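Local coordinates for alginate lyase, family PL7 (Zobellia galactanivorans, PDB 4BE3), which is an exolytic alginate lyase that probably cleaves the polysaccharide, poly(beta-D-mannuronate) included, by elimination from the chain end, at residues A97-Q109 against E119-H131. Sequence-based numbering, arbitrary orientation.
Sequences ARVAASYSVVVGQ and EPIKIFYKKFPGH
Val106 and Phe124 meet on one face of an antiparallel beta hairpin, strands 104-112 and 121-126, in one sheet of the beta jelly roll of PL7 lyases. Val106 CG2 sits squarely over the middle of the Phe124 ring, 3.5 Å from its centroid and 5° off the normal, while Ser104 OG comes to the ring edge near CD2. That hydroxyl is turned to donate to Ala101 O. Phe137 of the next strand stacks on Phe124. Behind them, Ile123 points to the opposite face, where its CG2 meets Val107 CG2 at 3.7 Å, the two side chains crossing at about a right angle, and Phe202 of the second sheet packs against Ile123. Strand 104-112 runs on to His111, which lines the tartrate pocket and hydrogen-bonds Glu119. At the far end, the Tyr103 ring is held between two carbons: Pro129 CD lies 3.5 Å from its centroid over one face, Ser102 CB over the opposite face. Phe128 approaches obliquely, planes 60° apart, with CD1 at 3.5 Å from Tyr103 CE2. Lys126 runs fully extended, CG anti to the backbone N (chi1 175°), along Ser102 O into the 97-102 loop. There buried Lys126 NZ donates to Ala100 O at 2.8 Å and to a water, which in turn donates to Ala97 O and Val99 O.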
ATOM      1  N   ALA A  97      24.535  27.959  16.998  1.00 19.38           N
ATOM      2  CA  ALA A  97      24.703  27.976  15.476  1.00 18.46           C
ATOM      3  C   ALA A  97      25.767  27.068  14.974  1.00 17.89           C
ATOM      4  O   ALA A  97      25.792  26.822  13.760  1.00 19.29           O
ATOM      5  CB  ALA A  97      25.094  29.459  15.072  1.00 19.61           C
ATOM      6  N   ARG A  98      26.597  26.474  15.826  1.00 16.82           N
ATOM      7  CA  ARG A  98      27.595  25.525  15.318  1.00 17.35           C
ATOM      8  C   ARG A  98      26.908  24.138  15.048  1.00 17.57           C
ATOM      9  O   ARG A  98      27.571  23.315  14.397  1.00 19.54           O
ATOM     10  CB  ARG A  98      28.622  25.204  16.483  1.00 18.33           C
ATOM     11  CG  ARG A  98      29.473  26.497  16.691  1.00 20.36           C
ATOM     12  CD  ARG A  98      30.394  26.151  17.945  1.00 23.52           C
ATOM     13  NE  ARG A  98      29.550  25.856  19.130  1.00 26.81           N
ATOM     14  CZ  ARG A  98      29.900  25.053  20.163  1.00 40.71           C
ATOM     15  NH1 ARG A  98      31.098  24.446  20.230  1.00 40.51           N
ATOM     16  NH2 ARG A  98      29.040  24.713  21.147  1.00 44.41           N
ATOM     17  N   VAL A  99      25.704  23.984  15.542  1.00 17.57           N
ATOM     18  CA  VAL A  99      25.021  22.600  15.450  1.00 16.64           C
ATOM     19  C   VAL A  99      24.144  22.689  14.215  1.00 16.90           C
ATOM     20  O   VAL A  99      23.236  23.497  14.172  1.00 17.72           O
ATOM     21  CB  VAL A  99      24.202  22.410  16.760  1.00 16.72           C
ATOM     22  CG1 VAL A  99      23.510  21.040  16.631  1.00 18.49           C
ATOM     23  CG2 VAL A  99      25.191  22.395  17.981  1.00 16.86           C
ATOM     24  N   ALA A 100      24.291  21.692  13.322  1.00 18.71           N
ATOM     25  CA  ALA A 100      23.638  21.675  11.965  1.00 17.37           C
ATOM     26  C   ALA A 100      22.163  21.681  12.171  1.00 17.01           C
ATOM     27  O   ALA A 100      21.479  22.332  11.343  1.00 17.35           O
ATOM     28  CB  ALA A 100      24.127  20.421  11.238  1.00 16.76           C
ATOM     29  N   ALA A 101      21.605  20.966  13.173  1.00 16.72           N
ATOM     30  CA  ALA A 101      20.108  21.000  13.277  1.00 17.18           C
ATOM     31  C   ALA A 101      19.461  22.227  13.797  1.00 17.61           C
ATOM     32  O   ALA A 101      18.233  22.356  13.771  1.00 18.60           O
ATOM     33  CB  ALA A 101      19.667  19.751  14.192  1.00 16.82           C
ATOM     34  N   SER A 102      20.286  23.152  14.420  1.00 17.47           N
ATOM     35  CA  SER A 102      19.600  24.249  15.099  1.00 16.38           C
ATOM     36  C   SER A 102      18.708  25.083  14.138  1.00 17.49           C
ATOM     37  O   SER A 102      19.019  25.246  12.976  1.00 17.62           O
ATOM     38  CB  SER A 102      20.664  25.288  15.643  1.00 17.81           C
ATOM     39  OG  SER A 102      21.343  24.603  16.721  1.00 18.85           O
ATOM     40  N   TYR A 103      17.644  25.635  14.691  1.00 18.03           N
ATOM     41  CA  TYR A 103      16.763  26.585  14.039  1.00 17.43           C
ATOM     42  C   TYR A 103      16.033  25.923  12.866  1.00 19.57           C
ATOM     43  O   TYR A 103      15.628  26.637  11.953  1.00 17.39           O
ATOM     44  CB  TYR A 103      17.544  27.794  13.450  1.00 17.91           C
ATOM     45  CG  TYR A 103      18.654  28.312  14.401  1.00 18.82           C
ATOM     46  CD1 TYR A 103      18.374  28.768  15.686  1.00 21.52           C
ATOM     47  CD2 TYR A 103      19.965  28.301  13.893  1.00 18.77           C
ATOM     48  CE1 TYR A 103      19.478  29.230  16.471  1.00 19.76           C
ATOM     49  CE2 TYR A 103      21.019  28.817  14.659  1.00 19.94           C
ATOM     50  CZ  TYR A 103      20.753  29.180  15.913  1.00 21.59           C
ATOM     51  OH  TYR A 103      21.889  29.662  16.637  1.00 24.02           O
ATOM     52  N   SER A 104      15.791  24.627  12.999  1.00 18.32           N
ATOM     53  CA  SER A 104      15.124  23.996  11.813  1.00 16.00           C
ATOM     54  C   SER A 104      13.893  23.163  12.268  1.00 19.25           C
ATOM     55  O   SER A 104      13.700  22.817  13.455  1.00 18.59           O
ATOM     56  CB  SER A 104      16.110  23.004  11.140  1.00 16.44           C
ATOM     57  OG  SER A 104      16.488  21.799  11.816  1.00 19.46           O
ATOM     58  N   VAL A 105      13.157  22.779  11.277  1.00 16.59           N
ATOM     59  CA  VAL A 105      11.894  21.968  11.544  1.00 16.54           C
ATOM     60  C   VAL A 105      11.733  21.052  10.344  1.00 17.74           C
ATOM     61  O   VAL A 105      12.007  21.453   9.187  1.00 17.12           O
ATOM     62  CB  VAL A 105      10.658  22.897  11.732  1.00 17.91           C
ATOM     63  CG1 VAL A 105      10.383  23.815  10.532  1.00 17.75           C
ATOM     64  CG2 VAL A 105       9.383  22.050  11.965  1.00 18.82           C
ATOM     65  N   VAL A 106      11.376  19.776  10.587  1.00 16.77           N
ATOM     66  CA  VAL A 106      11.150  18.864   9.405  1.00 14.51           C
ATOM     67  C   VAL A 106       9.631  18.908   9.162  1.00 16.10           C
ATOM     68  O   VAL A 106       8.803  18.763  10.081  1.00 17.35           O
ATOM     69  CB  VAL A 106      11.616  17.455   9.930  1.00 15.71           C
ATOM     70  CG1 VAL A 106      11.123  16.331   8.940  1.00 15.75           C
ATOM     71  CG2 VAL A 106      13.199  17.483   9.788  1.00 15.90           C
ATOM     72  N   VAL A 107       9.320  19.054   7.871  1.00 15.80           N
ATOM     73  CA  VAL A 107       7.977  19.347   7.390  1.00 17.14           C
ATOM     74  C   VAL A 107       7.407  18.178   6.527  1.00 18.07           C
ATOM     75  O   VAL A 107       6.222  18.245   6.163  1.00 19.72           O
ATOM     76  CB  VAL A 107       7.893  20.627   6.570  1.00 17.65           C
ATOM     77  CG1 VAL A 107       8.289  21.767   7.508  1.00 17.14           C
ATOM     78  CG2 VAL A 107       8.828  20.598   5.336  1.00 17.68           C
ATOM     79  N   GLY A 108       8.211  17.173   6.280  1.00 17.31           N
ATOM     80  CA  GLY A 108       7.728  15.887   5.628  1.00 16.03           C
ATOM     81  C   GLY A 108       8.783  14.834   5.673  1.00 19.94           C
ATOM     82  O   GLY A 108      10.014  15.182   5.728  1.00 18.51           O
ATOM     83  N   GLN A 109       8.421  13.538   5.781  1.00 17.51           N
ATOM     84  CA  GLN A 109       9.433  12.546   5.827  1.00 18.45           C
ATOM     85  C   GLN A 109       8.854  11.235   5.284  1.00 17.36           C
ATOM     86  O   GLN A 109       7.606  11.118   5.185  1.00 19.50           O
ATOM     87  CB  GLN A 109       9.823  12.161   7.259  1.00 21.82           C
ATOM     88  CG  GLN A 109       9.463  12.968   8.361  1.00 28.74           C
ATOM     89  CD  GLN A 109       9.865  12.355   9.721  1.00 31.86           C
ATOM     90  OE1 GLN A 109       9.440  12.842  10.742  1.00 26.47           O
ATOM     91  NE2 GLN A 109      10.623  11.289   9.707  1.00 28.09           N
ATOM     92  N   GLU A 119      15.212   7.268   8.333  1.00 21.76           N
ATOM     93  CA  GLU A 119      14.352   7.922   7.309  1.00 20.98           C
ATOM     94  C   GLU A 119      15.007   8.029   6.006  1.00 22.74           C
ATOM     95  O   GLU A 119      15.987   8.769   5.807  1.00 21.19           O
ATOM     96  CB  GLU A 119      14.116   9.384   7.806  1.00 23.52           C
ATOM     97  CG  GLU A 119      13.152   9.456   9.025  1.00 25.66           C
ATOM     98  CD  GLU A 119      13.794   9.569  10.392  1.00 33.36           C
ATOM     99  OE1 GLU A 119      14.990  10.040  10.576  1.00 33.54           O
ATOM    100  OE2 GLU A 119      13.164   9.032  11.302  1.00 36.44           O
ATOM    101  N   PRO A 120      14.446   7.394   4.975  1.00 20.08           N
ATOM    102  CA  PRO A 120      14.879   7.632   3.648  1.00 20.82           C
ATOM    103  C   PRO A 120      14.811   9.171   3.273  1.00 21.26           C
ATOM    104  O   PRO A 120      15.583   9.602   2.362  1.00 22.01           O
ATOM    105  CB  PRO A 120      13.809   6.830   2.777  1.00 22.71           C
ATOM    106  CG  PRO A 120      13.543   5.695   3.735  1.00 20.13           C
ATOM    107  CD  PRO A 120      13.433   6.329   5.116  1.00 22.84           C
ATOM    108  N   ILE A 121      13.875   9.905   3.882  1.00 18.54           N
ATOM    109  CA  ILE A 121      13.927  11.396   3.602  1.00 16.53           C
ATOM    110  C   ILE A 121      13.337  12.144   4.717  1.00 16.90           C
ATOM    111  O   ILE A 121      12.330  11.757   5.350  1.00 18.19           O
ATOM    112  CB  ILE A 121      13.187  11.790   2.287  1.00 17.61           C
ATOM    113  CG1 ILE A 121      13.226  13.314   2.141  1.00 20.19           C
ATOM    114  CG2 ILE A 121      11.692  11.323   2.256  1.00 18.66           C
ATOM    115  CD1 ILE A 121      12.780  13.833   0.760  1.00 22.51           C
ATOM    116  N   LYS A 122      13.999  13.330   5.029  1.00 16.71           N
ATOM    117  CA  LYS A 122      13.385  14.259   5.958  1.00 15.57           C
ATOM    118  C   LYS A 122      13.575  15.635   5.200  1.00 17.05           C
ATOM    119  O   LYS A 122      14.711  15.911   4.699  1.00 16.63           O
ATOM    120  CB  LYS A 122      14.163  14.397   7.282  1.00 15.61           C
ATOM    121  CG  LYS A 122      13.855  13.148   8.142  1.00 17.30           C
ATOM    122  CD  LYS A 122      14.448  13.363   9.598  1.00 19.59           C
ATOM    123  CE  LYS A 122      16.000  13.395   9.562  1.00 22.59           C
ATOM    124  NZ  LYS A 122      16.775  12.214   9.024  1.00 25.34           N
ATOM    125  N   ILE A 123      12.502  16.360   5.037  1.00 15.29           N
ATOM    126  CA  ILE A 123      12.595  17.719   4.365  1.00 16.55           C
ATOM    127  C   ILE A 123      12.594  18.705   5.541  1.00 15.34           C
ATOM    128  O   ILE A 123      11.685  18.762   6.393  1.00 16.53           O
ATOM    129  CB  ILE A 123      11.372  17.950   3.472  1.00 15.42           C
ATOM    130  CG1 ILE A 123      11.367  16.846   2.364  1.00 17.65           C
ATOM    131  CG2 ILE A 123      11.370  19.348   2.909  1.00 17.87           C
ATOM    132  CD1 ILE A 123       9.979  16.946   1.546  1.00 19.15           C
ATOM    133  N   PHE A 124      13.614  19.616   5.472  1.00 14.41           N
ATOM    134  CA  PHE A 124      13.788  20.624   6.551  1.00 13.71           C
ATOM    135  C   PHE A 124      13.543  22.028   6.016  1.00 15.00           C
ATOM    136  O   PHE A 124      13.863  22.314   4.842  1.00 16.95           O
ATOM    137  CB  PHE A 124      15.300  20.627   6.910  1.00 13.58           C
ATOM    138  CG  PHE A 124      15.778  19.438   7.696  1.00 16.87           C
ATOM    139  CD1 PHE A 124      15.977  18.151   7.103  1.00 16.42           C
ATOM    140  CD2 PHE A 124      16.134  19.666   9.080  1.00 16.81           C
ATOM    141  CE1 PHE A 124      16.487  17.078   7.851  1.00 17.84           C
ATOM    142  CE2 PHE A 124      16.704  18.580   9.769  1.00 17.28           C
ATOM    143  CZ  PHE A 124      16.846  17.330   9.220  1.00 16.75           C
ATOM    144  N   TYR A 125      13.173  22.907   6.954  1.00 14.62           N
ATOM    145  CA  TYR A 125      13.228  24.367   6.687  1.00 14.00           C
ATOM    146  C   TYR A 125      14.100  24.829   7.897  1.00 15.87           C
ATOM    147  O   TYR A 125      13.812  24.492   9.047  1.00 16.98           O
ATOM    148  CB  TYR A 125      11.810  24.980   6.748  1.00 16.40           C
ATOM    149  CG  TYR A 125      11.915  26.508   6.752  1.00 16.51           C
ATOM    150  CD1 TYR A 125      12.134  27.241   7.935  1.00 17.98           C
ATOM    151  CD2 TYR A 125      11.838  27.190   5.538  1.00 18.11           C
ATOM    152  CE1 TYR A 125      12.224  28.621   7.871  1.00 19.22           C
ATOM    153  CE2 TYR A 125      11.861  28.600   5.456  1.00 18.12           C
ATOM    154  CZ  TYR A 125      12.117  29.260   6.644  1.00 19.64           C
ATOM    155  OH  TYR A 125      12.266  30.659   6.567  1.00 21.58           O
ATOM    156  N   LYS A 126      15.180  25.602   7.585  1.00 15.93           N
ATOM    157  CA  LYS A 126      16.064  26.100   8.660  1.00 14.08           C
ATOM    158  C   LYS A 126      16.286  27.628   8.444  1.00 16.57           C
ATOM    159  O   LYS A 126      16.544  28.069   7.285  1.00 17.44           O
ATOM    160  CB  LYS A 126      17.348  25.350   8.505  1.00 14.61           C
ATOM    161  CG  LYS A 126      18.443  25.899   9.558  1.00 16.74           C
ATOM    162  CD  LYS A 126      19.658  24.968   9.413  1.00 15.75           C
ATOM    163  CE  LYS A 126      20.842  25.630  10.233  1.00 16.78           C
ATOM    164  NZ  LYS A 126      22.070  24.726  10.108  1.00 16.94           N
ATOM    165  N   LYS A 127      16.187  28.403   9.532  1.00 16.54           N
ATOM    166  CA  LYS A 127      16.384  29.863   9.315  1.00 17.02           C
ATOM    167  C   LYS A 127      17.121  30.354  10.564  1.00 17.79           C
ATOM    168  O   LYS A 127      16.671  30.208  11.666  1.00 19.33           O
ATOM    169  CB  LYS A 127      15.038  30.604   9.110  1.00 19.07           C
ATOM    170  CG  LYS A 127      15.309  32.113   8.751  1.00 19.95           C
ATOM    171  CD  LYS A 127      14.048  32.949   8.800  1.00 22.09           C
ATOM    172  CE  LYS A 127      13.623  33.246  10.208  1.00 23.77           C
ATOM    173  NZ  LYS A 127      14.694  34.042  11.016  1.00 23.87           N
ATOM    174  N   PHE A 128      18.304  30.970  10.326  1.00 16.77           N
ATOM    175  CA  PHE A 128      19.008  31.573  11.490  1.00 19.37           C
ATOM    176  C   PHE A 128      18.284  32.758  12.083  1.00 21.84           C
ATOM    177  O   PHE A 128      17.507  33.476  11.428  1.00 21.34           O
ATOM    178  CB  PHE A 128      20.386  32.043  10.982  1.00 19.64           C
ATOM    179  CG  PHE A 128      21.304  30.839  10.589  1.00 19.61           C
ATOM    180  CD1 PHE A 128      21.998  30.145  11.621  1.00 20.47           C
ATOM    181  CD2 PHE A 128      21.385  30.413   9.255  1.00 20.29           C
ATOM    182  CE1 PHE A 128      22.843  29.074  11.296  1.00 19.30           C
ATOM    183  CE2 PHE A 128      22.200  29.280   8.925  1.00 19.18           C
ATOM    184  CZ  PHE A 128      22.907  28.561   9.931  1.00 18.98           C
ATOM    185  N   PRO A 129      18.525  32.999  13.366  1.00 22.25           N
ATOM    186  CA  PRO A 129      17.818  34.060  14.013  1.00 22.47           C
ATOM    187  C   PRO A 129      18.135  35.387  13.320  1.00 24.90           C
ATOM    188  O   PRO A 129      19.275  35.639  12.944  1.00 23.52           O
ATOM    189  CB  PRO A 129      18.541  34.144  15.376  1.00 21.14           C
ATOM    190  CG  PRO A 129      18.853  32.641  15.722  1.00 21.02           C
ATOM    191  CD  PRO A 129      19.240  32.114  14.324  1.00 22.11           C
ATOM    192  N   GLY A 130      17.113  36.229  13.219  1.00 26.19           N
ATOM    193  CA  GLY A 130      17.340  37.556  12.547  1.00 28.08           C
ATOM    194  C   GLY A 130      17.306  37.522  11.044  1.00 27.50           C
ATOM    195  O   GLY A 130      17.008  38.553  10.496  1.00 29.98           O
ATOM    196  N   HIS A 131      17.489  36.379  10.349  1.00 23.67           N
ATOM    197  CA  HIS A 131      17.443  36.346   8.924  1.00 23.53           C
ATOM    198  C   HIS A 131      16.039  36.480   8.402  1.00 24.14           C
ATOM    199  O   HIS A 131      15.089  36.062   9.088  1.00 25.02           O
ATOM    200  CB  HIS A 131      18.013  34.999   8.326  1.00 21.07           C
ATOM    201  CG  HIS A 131      19.518  34.906   8.467  1.00 24.28           C
ATOM    202  ND1 HIS A 131      20.262  33.849   8.010  1.00 22.61           N
ATOM    203  CD2 HIS A 131      20.400  35.802   9.048  1.00 26.15           C
ATOM    204  CE1 HIS A 131      21.576  34.091   8.321  1.00 23.11           C
ATOM    205  NE2 HIS A 131      21.653  35.280   8.935  1.00 24.45           N
TER
HETATM  206  O   HOH W   1      23.538  25.675  12.405  1.00 17.32           O